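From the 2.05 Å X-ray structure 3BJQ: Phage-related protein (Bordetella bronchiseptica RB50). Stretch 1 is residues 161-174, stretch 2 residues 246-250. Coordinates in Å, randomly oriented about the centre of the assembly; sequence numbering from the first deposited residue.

Stretch 1, residues 161-174: DVETAKEAIADSIG
Stretch 2 246-250: WLGYV

An amphipathic helix laid against a β-strand can be held there by apolar contact alone, and this phage-related protein offers a compact example. Residues 161-173 form the end of a helix that begins earlier in the chain; 246-248 form the end of a strand that likewise begins earlier. The two axes run in broadly the same direction, 31° apart with a signed crossing angle of -31°, and approach to 8.7 Å. The register is set by two pairs of CA atoms, A165 CA to L247 CA at 6.8 Å and I169 CA to G248 CA at 7.4 Å, so one helical turn is matched by a single step along the strand.

Backbone hydrogen bonding is spent within the helix. Phi and psi stay near -64° and -43° from D161 to A170, and i to i+4 bonds recur, from A165 N to D161 O (3.1 Å) through I169 N to A165 O (3.2 Å) and on to G174 N to A170 O (2.8 Å). Near the end a weak bond from S172 N to I169 O (2.8 Å) accompanies that from S172 N to A168 O (3.3 Å). I173 relaxes to -120°/-7°, and G174 leaves the helix at 74°/23°, a positive phi that by itself favours glycine. The strand is extended: W246 at -140°/147°, L247 at -131°/146°, G248 at -163°/161°, with Y249 (-94°/115°) and V250 (-120°/122°) following.

No hydrogen bond joins the stretches; the contact, burying 279 Å² in total, is apolar. L247 is its centre, with 100 Å² covered. Its side chain points toward the helix with chi1 -89° (m) and chi2 84° (p), bringing CD2 to 3.6 Å from A165 CB. The two methyls are in ordinary van der Waals contact. L247 CD2 also lies 3.7 Å from K166 CG, so that methylene joins the packing, and 4.4 Å from CG1 of V162 (chi1 t).

One turn beyond A165, I169 (m, t) points toward the strand. Its CD1 lies 4.0 Å from L247 CB, 3.6 Å from L247 O and 4.0 Å from G248 CA, reaching over the strand backbone. A CB on G248 would point away from the helix and clash with W246 CH2 at 2.2 Å, the indole (chi1 173°, chi2 96°) filling that space. Another turn on, I173 adopts p, t and sets CD1 3.5 Å from Y249 CB. The tyrosine (chi1 171°, chi2 77°) starts toward the helix but its end leads away, and I173 CD1 meets its ring obliquely.

Charge is handled apart from this apolar seam. K166 (m, t, p, t) begins sideways, then its end leads away from the strand, where NZ donates to E163 OE1 at 2.8 Å in a salt bridge within the helix. E163 curls to meet it through chi1 -66° and chi2 -57°. K166 thus lends its CG methylene to the contact while its ammonium pairs with E163 on the helix.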

ATOM      1  N   ASP E 161      28.084 -49.936 -17.287  1.00 38.65           N
ATOM      2  CA  ASP E 161      27.476 -50.118 -15.953  1.00 38.04           C
ATOM      3  C   ASP E 161      26.270 -49.196 -15.763  1.00 36.57           C
ATOM      4  O   ASP E 161      25.235 -49.608 -15.252  1.00 37.01           O
ATOM      5  CB  ASP E 161      28.498 -49.855 -14.838  1.00 38.36           C
ATOM      6  CG  ASP E 161      29.684 -50.814 -14.872  1.00 38.44           C
ATOM      7  OD1 ASP E 161      29.519 -51.978 -15.261  1.00 41.87           O
ATOM      8  OD2 ASP E 161      30.789 -50.388 -14.500  1.00 40.86           O
ATOM      9  N   VAL E 162      26.427 -47.951 -16.193  1.00 36.37           N
ATOM     10  CA  VAL E 162      25.393 -46.945 -16.099  1.00 35.73           C
ATOM     11  C   VAL E 162      24.214 -47.218 -17.053  1.00 37.10           C
ATOM     12  O   VAL E 162      23.054 -47.036 -16.660  1.00 36.81           O
ATOM     13  CB  VAL E 162      25.983 -45.541 -16.305  1.00 35.00           C
ATOM     14  CG1 VAL E 162      24.874 -44.499 -16.388  1.00 32.05           C
ATOM     15  CG2 VAL E 162      26.943 -45.219 -15.140  1.00 31.48           C
ATOM     16  N   GLU E 163      24.490 -47.661 -18.282  1.00 38.81           N
ATOM     17  CA  GLU E 163      23.388 -48.025 -19.202  1.00 39.79           C
ATOM     18  C   GLU E 163      22.608 -49.240 -18.680  1.00 39.55           C
ATOM     19  O   GLU E 163      21.386 -49.307 -18.825  1.00 38.90           O
ATOM     20  CB  GLU E 163      23.853 -48.298 -20.634  1.00 41.36           C
ATOM     21  CG  GLU E 163      24.417 -47.067 -21.392  1.00 50.86           C
ATOM     22  CD  GLU E 163      23.453 -45.885 -21.488  1.00 59.27           C
ATOM     23  OE1 GLU E 163      22.228 -46.057 -21.255  1.00 61.06           O
ATOM     24  OE2 GLU E 163      23.938 -44.773 -21.803  1.00 64.30           O
ATOM     25  N   THR E 164      23.314 -50.192 -18.073  1.00 39.14           N
ATOM     26  CA  THR E 164      22.658 -51.349 -17.449  1.00 39.40           C
ATOM     27  C   THR E 164      21.735 -50.894 -16.306  1.00 38.19           C
ATOM     28  O   THR E 164      20.642 -51.434 -16.130  1.00 38.19           O
ATOM     29  CB  THR E 164      23.697 -52.363 -16.929  1.00 40.55           C
ATOM     30  OG1 THR E 164      24.400 -52.913 -18.044  1.00 43.46           O
ATOM     31  CG2 THR E 164      23.056 -53.502 -16.146  1.00 40.11           C
ATOM     32  N   ALA E 165      22.181 -49.900 -15.547  1.00 36.77           N
ATOM     33  CA  ALA E 165      21.382 -49.323 -14.437  1.00 35.63           C
ATOM     34  C   ALA E 165      20.137 -48.611 -14.978  1.00 35.08           C
ATOM     35  O   ALA E 165      19.025 -48.772 -14.468  1.00 35.40           O
ATOM     36  CB  ALA E 165      22.238 -48.359 -13.618  1.00 32.44           C
ATOM     37  N   LYS E 166      20.330 -47.816 -16.021  1.00 35.96           N
ATOM     38  CA  LYS E 166      19.239 -47.090 -16.626  1.00 38.02           C
ATOM     39  C   LYS E 166      18.154 -48.045 -17.115  1.00 40.51           C
ATOM     40  O   LYS E 166      16.972 -47.834 -16.872  1.00 40.07           O
ATOM     41  CB  LYS E 166      19.754 -46.240 -17.783  1.00 38.11           C
ATOM     42  CG  LYS E 166      20.560 -45.021 -17.336  1.00 38.43           C
ATOM     43  CD  LYS E 166      21.263 -44.354 -18.489  1.00 41.79           C
ATOM     44  CE  LYS E 166      20.309 -43.803 -19.559  1.00 45.36           C
ATOM     45  NZ  LYS E 166      21.032 -43.601 -20.863  1.00 52.29           N
ATOM     46  N   GLU E 167      18.570 -49.099 -17.811  1.00 42.51           N
ATOM     47  CA  GLU E 167      17.644 -50.085 -18.356  1.00 43.17           C
ATOM     48  C   GLU E 167      16.887 -50.798 -17.251  1.00 41.52           C
ATOM     49  O   GLU E 167      15.681 -50.988 -17.381  1.00 42.11           O
ATOM     50  CB  GLU E 167      18.373 -51.119 -19.237  1.00 44.30           C
ATOM     51  CG  GLU E 167      18.910 -50.562 -20.556  1.00 48.52           C
ATOM     52  N   ALA E 168      17.583 -51.221 -16.193  1.00 39.58           N
ATOM     53  CA  ALA E 168      16.940 -51.938 -15.084  1.00 39.63           C
ATOM     54  C   ALA E 168      15.780 -51.136 -14.521  1.00 39.90           C
ATOM     55  O   ALA E 168      14.686 -51.660 -14.340  1.00 42.17           O
ATOM     56  CB  ALA E 168      17.929 -52.243 -13.987  1.00 40.08           C
ATOM     57  N   ILE E 169      16.027 -49.856 -14.255  1.00 38.07           N
ATOM     58  CA  ILE E 169      15.021 -48.967 -13.695  1.00 36.80           C
ATOM     59  C   ILE E 169      13.898 -48.689 -14.686  1.00 38.55           C
ATOM     60  O   ILE E 169      12.732 -48.885 -14.366  1.00 39.10           O
ATOM     61  CB  ILE E 169      15.634 -47.616 -13.256  1.00 33.65           C
ATOM     62  CG1 ILE E 169      16.601 -47.822 -12.078  1.00 34.44           C
ATOM     63  CG2 ILE E 169      14.547 -46.625 -12.902  1.00 31.56           C
ATOM     64  CD1 ILE E 169      17.510 -46.596 -11.822  1.00 32.43           C
ATOM     65  N   ALA E 170      14.240 -48.217 -15.882  1.00 40.02           N
ATOM     66  CA  ALA E 170      13.235 -47.833 -16.875  1.00 41.27           C
ATOM     67  C   ALA E 170      12.285 -48.986 -17.227  1.00 43.92           C
ATOM     68  O   ALA E 170      11.090 -48.763 -17.502  1.00 44.66           O
ATOM     69  CB  ALA E 170      13.900 -47.285 -18.128  1.00 40.17           C
ATOM     70  N   ASP E 171      12.823 -50.200 -17.231  1.00 44.60           N
ATOM     71  CA  ASP E 171      12.026 -51.365 -17.501  1.00 47.35           C
ATOM     72  C   ASP E 171      11.090 -51.665 -16.343  1.00 46.56           C
ATOM     73  O   ASP E 171       9.978 -52.178 -16.565  1.00 47.27           O
ATOM     74  CB  ASP E 171      12.920 -52.580 -17.800  1.00 48.69           C
ATOM     75  CG  ASP E 171      13.651 -52.468 -19.159  1.00 56.02           C
ATOM     76  OD1 ASP E 171      13.372 -51.523 -19.949  1.00 53.02           O
ATOM     77  OD2 ASP E 171      14.520 -53.337 -19.429  1.00 63.74           O
ATOM     78  N   SER E 172      11.530 -51.353 -15.123  1.00 44.29           N
ATOM     79  CA  SER E 172      10.731 -51.641 -13.929  1.00 43.27           C
ATOM     80  C   SER E 172       9.593 -50.661 -13.709  1.00 42.09           C
ATOM     81  O   SER E 172       8.504 -51.044 -13.282  1.00 43.68           O
ATOM     82  CB  SER E 172      11.610 -51.663 -12.686  1.00 43.15           C
ATOM     83  OG  SER E 172      12.407 -52.823 -12.672  1.00 41.62           O
ATOM     84  N   ILE E 173       9.846 -49.388 -13.979  1.00 40.63           N
ATOM     85  CA  ILE E 173       8.887 -48.343 -13.636  1.00 38.84           C
ATOM     86  C   ILE E 173       8.374 -47.539 -14.817  1.00 39.02           C
ATOM     87  O   ILE E 173       7.446 -46.752 -14.672  1.00 38.87           O
ATOM     88  CB  ILE E 173       9.466 -47.395 -12.544  1.00 37.04           C
ATOM     89  CG1 ILE E 173      10.619 -46.537 -13.071  1.00 35.93           C
ATOM     90  CG2 ILE E 173       9.940 -48.201 -11.342  1.00 35.09           C
ATOM     91  CD1 ILE E 173      11.113 -45.464 -12.055  1.00 34.56           C
ATOM     92  N   GLY E 174       8.942 -47.753 -15.996  1.00 41.31           N
ATOM     93  CA  GLY E 174       8.447 -47.064 -17.212  1.00 42.96           C
ATOM     94  C   GLY E 174       8.787 -45.586 -17.322  1.00 44.83           C
ATOM     95  O   GLY E 174       8.099 -44.794 -18.022  1.00 44.12           O
ATOM     96  N   TRP E 246      25.204 -44.465  -7.657  1.00 30.80           N
ATOM     97  CA  TRP E 246      23.792 -44.797  -7.501  1.00 30.82           C
ATOM     98  C   TRP E 246      23.005 -44.080  -8.600  1.00 30.83           C
ATOM     99  O   TRP E 246      23.382 -42.997  -9.006  1.00 30.41           O
ATOM    100  CB  TRP E 246      23.327 -44.370  -6.118  1.00 29.61           C
ATOM    101  CG  TRP E 246      21.850 -44.491  -5.864  1.00 32.48           C
ATOM    102  CD1 TRP E 246      21.203 -45.535  -5.254  1.00 31.65           C
ATOM    103  CD2 TRP E 246      20.835 -43.519  -6.178  1.00 31.30           C
ATOM    104  NE1 TRP E 246      19.863 -45.277  -5.188  1.00 30.58           N
ATOM    105  CE2 TRP E 246      19.605 -44.051  -5.743  1.00 33.76           C
ATOM    106  CE3 TRP E 246      20.848 -42.255  -6.791  1.00 32.50           C
ATOM    107  CZ2 TRP E 246      18.394 -43.368  -5.902  1.00 33.55           C
ATOM    108  CZ3 TRP E 246      19.647 -41.575  -6.956  1.00 32.96           C
ATOM    109  CH2 TRP E 246      18.431 -42.137  -6.499  1.00 32.39           C
ATOM    110  N   LEU E 247      21.929 -44.698  -9.071  1.00 30.71           N
ATOM    111  CA  LEU E 247      21.025 -44.093 -10.048  1.00 31.77           C
ATOM    112  C   LEU E 247      19.602 -44.236  -9.577  1.00 31.47           C
ATOM    113  O   LEU E 247      19.251 -45.258  -9.032  1.00 31.64           O
ATOM    114  CB  LEU E 247      21.058 -44.827 -11.370  1.00 32.46           C
ATOM    115  CG  LEU E 247      22.042 -44.442 -12.465  1.00 42.31           C
ATOM    116  CD1 LEU E 247      23.411 -45.120 -12.250  1.00 41.52           C
ATOM    117  CD2 LEU E 247      21.393 -44.893 -13.764  1.00 39.45           C
ATOM    118  N   GLY E 248      18.751 -43.264  -9.874  1.00 31.04           N
ATOM    119  CA  GLY E 248      17.361 -43.392  -9.483  1.00 31.81           C
ATOM    120  C   GLY E 248      16.444 -42.456 -10.209  1.00 31.15           C
ATOM    121  O   GLY E 248      16.884 -41.489 -10.835  1.00 30.07           O
ATOM    122  N   TYR E 249      15.166 -42.807 -10.176  1.00 32.40           N
ATOM    123  CA  TYR E 249      14.101 -41.891 -10.549  1.00 31.63           C
ATOM    124  C   TYR E 249      13.644 -41.248  -9.243  1.00 31.78           C
ATOM    125  O   TYR E 249      13.147 -41.929  -8.347  1.00 32.04           O
ATOM    126  CB  TYR E 249      12.912 -42.571 -11.243  1.00 33.24           C
ATOM    127  CG  TYR E 249      11.780 -41.597 -11.383  1.00 29.36           C
ATOM    128  CD1 TYR E 249      11.812 -40.621 -12.351  1.00 28.93           C
ATOM    129  CD2 TYR E 249      10.707 -41.601 -10.493  1.00 29.29           C
ATOM    130  CE1 TYR E 249      10.791 -39.681 -12.458  1.00 31.45           C
ATOM    131  CE2 TYR E 249       9.686 -40.660 -10.588  1.00 28.89           C
ATOM    132  CZ  TYR E 249       9.723 -39.711 -11.585  1.00 30.13           C
ATOM    133  OH  TYR E 249       8.706 -38.775 -11.705  1.00 31.86           O
ATOM    134  N   VAL E 250      13.867 -39.934  -9.149  1.00 32.36           N
ATOM    135  CA  VAL E 250      13.448 -39.102  -8.009  1.00 31.74           C
ATOM    136  C   VAL E 250      12.519 -38.062  -8.597  1.00 32.71           C
ATOM    137  O   VAL E 250      12.880 -37.347  -9.563  1.00 31.97           O
ATOM    138  CB  VAL E 250      14.658 -38.418  -7.349  1.00 31.30           C
ATOM    139  CG1 VAL E 250      14.255 -37.632  -6.076  1.00 32.86           C
ATOM    140  CG2 VAL E 250      15.714 -39.449  -6.997  1.00 31.55           C
TER